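Local coordinates for protein delta-aminolevulinic acid dehydratase (Toxoplasma gondii ME49, PDB 3OBK) that catalyses the condensation of two molecules of 5-aminolevulinic acid to the pyrrole porphobilinogen, an early step of tetrapyrrole biosynthesis, and assembles as an octamer, at residues 214-226 and 289-301. Numbering follows the deposited sequence.
With PBG (3-[5-(aminomethyl)-4-(carboxymethyl)-1H-pyrrol-3-yl]propanoic acid), chain L.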
loop_
_atom_site.group_PDB
_atom_site.type_symbol
_atom_site.label_atom_id
_atom_site.label_comp_id
_atom_site.label_asym_id
_atom_site.label_seq_id
_atom_site.Cartn_x
_atom_site.Cartn_y
_atom_site.Cartn_z
ATOM N N TYR A 214 -14.872 1.508 -24.350
ATOM C CA TYR A 214 -13.825 1.141 -25.285
ATOM C C TYR A 214 -14.291 1.172 -26.745
ATOM O O TYR A 214 -15.458 1.001 -27.034
ATOM C CB TYR A 214 -13.245 -0.215 -24.886
ATOM C CG TYR A 214 -12.383 -0.115 -23.640
ATOM C CD1 TYR A 214 -12.937 -0.112 -22.372
ATOM C CD2 TYR A 214 -11.010 0.034 -23.743
ATOM C CE1 TYR A 214 -12.127 0.009 -21.221
ATOM C CE2 TYR A 214 -10.203 0.141 -22.624
ATOM C CZ TYR A 214 -10.769 0.135 -21.366
ATOM O OH TYR A 214 -9.946 0.249 -20.285
ATOM N N ALA A 215 -13.363 1.447 -27.652
ATOM C CA ALA A 215 -13.639 1.440 -29.098
ATOM C C ALA A 215 -13.866 0.027 -29.556
ATOM O O ALA A 215 -13.060 -0.540 -30.248
ATOM C CB ALA A 215 -12.469 2.089 -29.880
ATOM N N SER A 216 -14.981 -0.541 -29.154
ATOM C CA SER A 216 -15.221 -1.974 -29.295
ATOM C C SER A 216 -15.895 -2.373 -30.608
ATOM O O SER A 216 -16.528 -1.552 -31.319
ATOM C CB SER A 216 -16.107 -2.466 -28.124
ATOM O OG SER A 216 -16.246 -3.884 -28.123
ATOM N N SER A 217 -15.766 -3.669 -30.897
ATOM C CA SER A 217 -16.431 -4.284 -32.024
ATOM C C SER A 217 -17.691 -5.088 -31.590
ATOM O O SER A 217 -18.354 -5.699 -32.419
ATOM C CB SER A 217 -15.433 -5.161 -32.784
ATOM O OG SER A 217 -15.277 -6.427 -32.144
ATOM N N PHE A 218 -18.020 -5.066 -30.306
ATOM C CA PHE A 218 -19.209 -5.736 -29.800
ATOM C C PHE A 218 -20.480 -4.880 -29.775
ATOM O O PHE A 218 -21.482 -5.323 -29.200
ATOM C CB PHE A 218 -18.972 -6.240 -28.370
ATOM C CG PHE A 218 -18.036 -7.386 -28.292
ATOM C CD1 PHE A 218 -18.477 -8.662 -28.566
ATOM C CD2 PHE A 218 -16.709 -7.191 -27.942
ATOM C CE1 PHE A 218 -17.612 -9.730 -28.495
ATOM C CE2 PHE A 218 -15.853 -8.227 -27.884
ATOM C CZ PHE A 218 -16.289 -9.510 -28.161
ATOM N N TYR A 219 -20.443 -3.679 -30.351
ATOM C CA TYR A 219 -21.605 -2.788 -30.385
ATOM C C TYR A 219 -22.455 -2.932 -31.639
ATOM O O TYR A 219 -23.391 -2.154 -31.867
ATOM C CB TYR A 219 -21.169 -1.316 -30.341
ATOM C CG TYR A 219 -20.306 -0.886 -29.185
ATOM C CD1 TYR A 219 -20.599 -1.254 -27.907
ATOM C CD2 TYR A 219 -19.237 -0.049 -29.392
ATOM C CE1 TYR A 219 -19.831 -0.843 -26.855
ATOM C CE2 TYR A 219 -18.460 0.394 -28.351
ATOM C CZ TYR A 219 -18.744 -0.016 -27.079
ATOM O OH TYR A 219 -17.961 0.412 -26.050
ATOM N N GLY A 220 -22.140 -3.902 -32.473
ATOM C CA GLY A 220 -22.760 -3.971 -33.792
ATOM C C GLY A 220 -24.273 -4.107 -33.779
ATOM O O GLY A 220 -24.961 -3.379 -34.495
ATOM N N PRO A 221 -24.795 -5.071 -33.006
ATOM C CA PRO A 221 -26.247 -5.263 -32.986
ATOM C C PRO A 221 -27.004 -4.063 -32.428
ATOM O O PRO A 221 -28.093 -3.761 -32.903
ATOM C CB PRO A 221 -26.432 -6.517 -32.119
ATOM C CG PRO A 221 -25.136 -7.255 -32.263
ATOM C CD PRO A 221 -24.078 -6.205 -32.398
ATOM N N PHE A 222 -26.424 -3.363 -31.457
ATOM C CA PHE A 222 -27.013 -2.098 -31.033
ATOM C C PHE A 222 -27.161 -1.126 -32.251
ATOM O O PHE A 222 -28.222 -0.520 -32.454
ATOM C CB PHE A 222 -26.175 -1.481 -29.908
ATOM C CG PHE A 222 -26.629 -0.097 -29.468
ATOM C CD1 PHE A 222 -26.219 1.039 -30.165
ATOM C CD2 PHE A 222 -27.412 0.057 -28.323
ATOM C CE1 PHE A 222 -26.602 2.292 -29.747
ATOM C CE2 PHE A 222 -27.801 1.301 -27.874
ATOM C CZ PHE A 222 -27.429 2.428 -28.595
ATOM N N ARG A 223 -26.100 -0.998 -33.051
ATOM C CA ARG A 223 -26.129 -0.112 -34.195
ATOM C C ARG A 223 -27.096 -0.585 -35.290
ATOM O O ARG A 223 -27.575 0.221 -36.076
ATOM C CB ARG A 223 -24.715 0.076 -34.748
ATOM C CG ARG A 223 -23.799 0.848 -33.792
ATOM C CD ARG A 223 -22.367 0.823 -34.248
ATOM N NE ARG A 223 -21.442 1.430 -33.286
ATOM C CZ ARG A 223 -20.122 1.253 -33.312
ATOM N NH1 ARG A 223 -19.559 0.481 -34.244
ATOM N NH2 ARG A 223 -19.347 1.830 -32.405
ATOM N N ASP A 224 -27.395 -1.881 -35.344
ATOM C CA ASP A 224 -28.472 -2.346 -36.209
ATOM C C ASP A 224 -29.794 -1.840 -35.649
ATOM O O ASP A 224 -30.642 -1.366 -36.406
ATOM C CB ASP A 224 -28.506 -3.871 -36.308
ATOM C CG ASP A 224 -27.248 -4.464 -36.959
ATOM O OD1 ASP A 224 -26.557 -3.741 -37.722
ATOM O OD2 ASP A 224 -26.957 -5.668 -36.709
ATOM N N ALA A 225 -29.960 -1.920 -34.323
ATOM C CA ALA A 225 -31.214 -1.519 -33.660
ATOM C C ALA A 225 -31.585 -0.063 -33.932
ATOM O O ALA A 225 -32.755 0.244 -34.243
ATOM C CB ALA A 225 -31.174 -1.783 -32.169
ATOM N N LEU A 226 -30.591 0.821 -33.834
ATOM C CA LEU A 226 -30.796 2.262 -34.100
ATOM C C LEU A 226 -30.551 2.708 -35.546
ATOM O O LEU A 226 -30.816 3.869 -35.898
ATOM C CB LEU A 226 -29.897 3.080 -33.192
ATOM C CG LEU A 226 -30.379 3.310 -31.776
ATOM C CD1 LEU A 226 -30.798 1.994 -31.169
ATOM C CD2 LEU A 226 -29.303 4.032 -30.936
ATOM N N ALA A 289 -21.709 -1.786 -14.976
ATOM C CA ALA A 289 -21.111 -2.461 -16.129
ATOM C C ALA A 289 -22.205 -2.675 -17.186
ATOM O O ALA A 289 -23.363 -2.794 -16.844
ATOM C CB ALA A 289 -20.499 -3.750 -15.699
ATOM N N TYR A 290 -21.839 -2.688 -18.465
ATOM C CA TYR A 290 -22.802 -2.872 -19.543
ATOM C C TYR A 290 -22.489 -4.172 -20.283
ATOM O O TYR A 290 -21.442 -4.307 -20.920
ATOM C CB TYR A 290 -22.735 -1.709 -20.511
ATOM C CG TYR A 290 -24.005 -1.427 -21.284
ATOM C CD1 TYR A 290 -24.634 -2.397 -22.057
ATOM C CD2 TYR A 290 -24.555 -0.153 -21.284
ATOM C CE1 TYR A 290 -25.808 -2.092 -22.803
ATOM C CE2 TYR A 290 -25.713 0.151 -21.996
ATOM C CZ TYR A 290 -26.331 -0.805 -22.751
ATOM O OH TYR A 290 -27.465 -0.424 -23.438
ATOM N N HIS A 291 -23.422 -5.117 -20.171
ATOM C CA HIS A 291 -23.434 -6.340 -20.942
ATOM C C HIS A 291 -24.036 -6.005 -22.312
ATOM O O HIS A 291 -25.269 -5.970 -22.451
ATOM C CB HIS A 291 -24.282 -7.370 -20.204
ATOM C CG HIS A 291 -24.148 -8.769 -20.714
ATOM N ND1 HIS A 291 -25.230 -9.618 -20.825
ATOM C CD2 HIS A 291 -23.069 -9.472 -21.126
ATOM C CE1 HIS A 291 -24.814 -10.792 -21.274
ATOM N NE2 HIS A 291 -23.507 -10.732 -21.460
ATOM N N VAL A 292 -23.178 -5.745 -23.298
ATOM C CA VAL A 292 -23.592 -5.053 -24.505
ATOM C C VAL A 292 -24.201 -5.970 -25.556
ATOM O O VAL A 292 -24.056 -7.190 -25.501
ATOM C CB VAL A 292 -22.429 -4.301 -25.163
ATOM C CG1 VAL A 292 -21.746 -3.393 -24.167
ATOM C CG2 VAL A 292 -21.446 -5.268 -25.814
ATOM N N SER A 293 -24.864 -5.347 -26.536
ATOM C CA SER A 293 -25.627 -6.045 -27.549
ATOM C C SER A 293 -24.874 -7.219 -28.153
ATOM O O SER A 293 -25.421 -8.282 -28.358
ATOM C CB SER A 293 -25.983 -5.061 -28.650
ATOM O OG SER A 293 -24.820 -4.556 -29.298
ATOM N N GLY A 294 -23.610 -7.025 -28.435
ATOM C CA GLY A 294 -22.813 -8.079 -29.048
ATOM C C GLY A 294 -22.641 -9.264 -28.128
ATOM O O GLY A 294 -22.697 -10.405 -28.562
ATOM N N GLU A 295 -22.426 -8.975 -26.855
ATOM C CA GLU A 295 -22.339 -10.011 -25.836
ATOM C C GLU A 295 -23.657 -10.783 -25.739
ATOM O O GLU A 295 -23.636 -11.990 -25.627
ATOM C CB GLU A 295 -21.977 -9.414 -24.481
ATOM C CG GLU A 295 -20.611 -8.693 -24.441
ATOM C CD GLU A 295 -20.332 -8.118 -23.084
ATOM O OE1 GLU A 295 -20.046 -8.930 -22.163
ATOM O OE2 GLU A 295 -20.453 -6.862 -22.947
ATOM N N TYR A 296 -24.775 -10.065 -25.810
ATOM C CA TYR A 296 -26.122 -10.640 -25.817
ATOM C C TYR A 296 -26.342 -11.575 -26.998
ATOM O O TYR A 296 -26.826 -12.682 -26.848
ATOM C CB TYR A 296 -27.165 -9.496 -25.858
ATOM C CG TYR A 296 -28.619 -9.956 -25.891
ATOM C CD1 TYR A 296 -29.288 -10.319 -24.722
ATOM C CD2 TYR A 296 -29.318 -10.021 -27.095
ATOM C CE1 TYR A 296 -30.644 -10.732 -24.751
ATOM C CE2 TYR A 296 -30.629 -10.413 -27.136
ATOM C CZ TYR A 296 -31.294 -10.788 -25.968
ATOM O OH TYR A 296 -32.608 -11.198 -26.043
ATOM N N ALA A 297 -25.931 -11.119 -28.171
ATOM C CA ALA A 297 -26.052 -11.900 -29.405
ATOM C C ALA A 297 -25.277 -13.208 -29.307
ATOM O O ALA A 297 -25.771 -14.263 -29.710
ATOM C CB ALA A 297 -25.571 -11.085 -30.587
ATOM N N MET A 298 -24.075 -13.154 -28.748
ATOM C CA MET A 298 -23.275 -14.355 -28.626
ATOM C C MET A 298 -23.989 -15.452 -27.812
ATOM O O MET A 298 -24.027 -16.616 -28.198
ATOM C CB MET A 298 -21.919 -14.018 -28.017
ATOM C CG MET A 298 -20.928 -13.490 -29.043
ATOM S SD MET A 298 -19.411 -12.818 -28.290
ATOM C CE MET A 298 -18.766 -14.288 -27.491
ATOM N N LEU A 299 -24.553 -15.050 -26.682
ATOM C CA LEU A 299 -25.211 -15.962 -25.771
ATOM C C LEU A 299 -26.390 -16.580 -26.469
ATOM O O LEU A 299 -26.529 -17.804 -26.461
ATOM C CB LEU A 299 -25.681 -15.226 -24.501
ATOM C CG LEU A 299 -24.793 -15.382 -23.264
ATOM C CD1 LEU A 299 -25.253 -14.593 -22.051
ATOM C CD2 LEU A 299 -24.729 -16.858 -22.904
ATOM N N LYS A 300 -27.234 -15.721 -27.051
ATOM C CA LYS A 300 -28.420 -16.163 -27.817
ATOM C C LYS A 300 -28.078 -17.079 -28.966
ATOM O O LYS A 300 -28.709 -18.117 -29.164
ATOM C CB LYS A 300 -29.171 -14.971 -28.413
ATOM C CG LYS A 300 -30.135 -14.300 -27.466
ATOM C CD LYS A 300 -31.443 -15.130 -27.249
ATOM C CE LYS A 300 -32.291 -14.495 -26.121
ATOM N NZ LYS A 300 -33.457 -15.292 -25.735
ATOM N N ALA A 301 -27.081 -16.678 -29.733
ATOM C CA ALA A 301 -26.634 -17.473 -30.851
ATOM C C ALA A 301 -26.361 -18.860 -30.345
ATOM O O ALA A 301 -26.845 -19.837 -30.918
ATOM C CB ALA A 301 -25.421 -16.884 -31.461
HETATM C CHA PBG L . -24.075 5.437 -28.279
HETATM C C1A PBG L . -24.237 4.090 -27.655
HETATM C C2A PBG L . -23.732 2.887 -28.141
HETATM C C3A PBG L . -24.126 1.917 -27.238
HETATM C C4A PBG L . -24.772 2.561 -26.198
HETATM N NA PBG L . -24.853 3.867 -26.485
HETATM C C5A PBG L . -23.059 2.612 -29.464
HETATM C C6A PBG L . -21.714 3.168 -29.654
HETATM O O1A PBG L . -21.376 4.110 -28.889
HETATM O O2A PBG L . -20.996 2.765 -30.597
HETATM C C7A PBG L . -23.886 0.464 -27.383
HETATM C C8A PBG L . -24.638 -0.434 -26.473
HETATM C C9A PBG L . -24.661 -1.872 -26.784
HETATM O O3A PBG L . -25.581 -2.536 -26.316
HETATM O O4A PBG L . -23.994 -2.389 -27.693
HETATM N N1 PBG L . -23.312 6.418 -27.579
#
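Phe222 and Ser293 meet at the propionate end of the bound product at the mouth of a TIM barrel, and they illustrate how the segments that follow two barrel strands, each running into a helix, share one ligand. Phe222 can be followed outward. Its CB lies 3.4 Å from Ser293 OG and 3.2 Å from PBG O4A. With CG anti to the backbone N (chi1 175°), the ring lays one face over the pyrrole, PBG C3A 3.4 Å above the centre of the Phe222 ring: CG and CD2 cover the propionate carbons C7A and C8A, CE1 reaches pyrrole C2A, and CZ sits over C3A and C4A. The other ring face receives Leu226 CD1. Ser293 OG donates to PBG O4A (2.8 Å) while accepting a weak bond from Phe222 N (2.9 Å), and Ser293 N binds PBG O3A, so the start of helix 293-305 grips the propionate and could stabilise its charge. Arg223 meets PBG O2A of the acetate at the edge of its guanidinium, NH2 at 2.6 Å and NE by a weak bond. Phe218 O accepts a weak bond from Gly294 N. The Phe218 ring then ends in a Met-aromatic contact, Met298 SD lying at its edge, 3.6 Å from CE1.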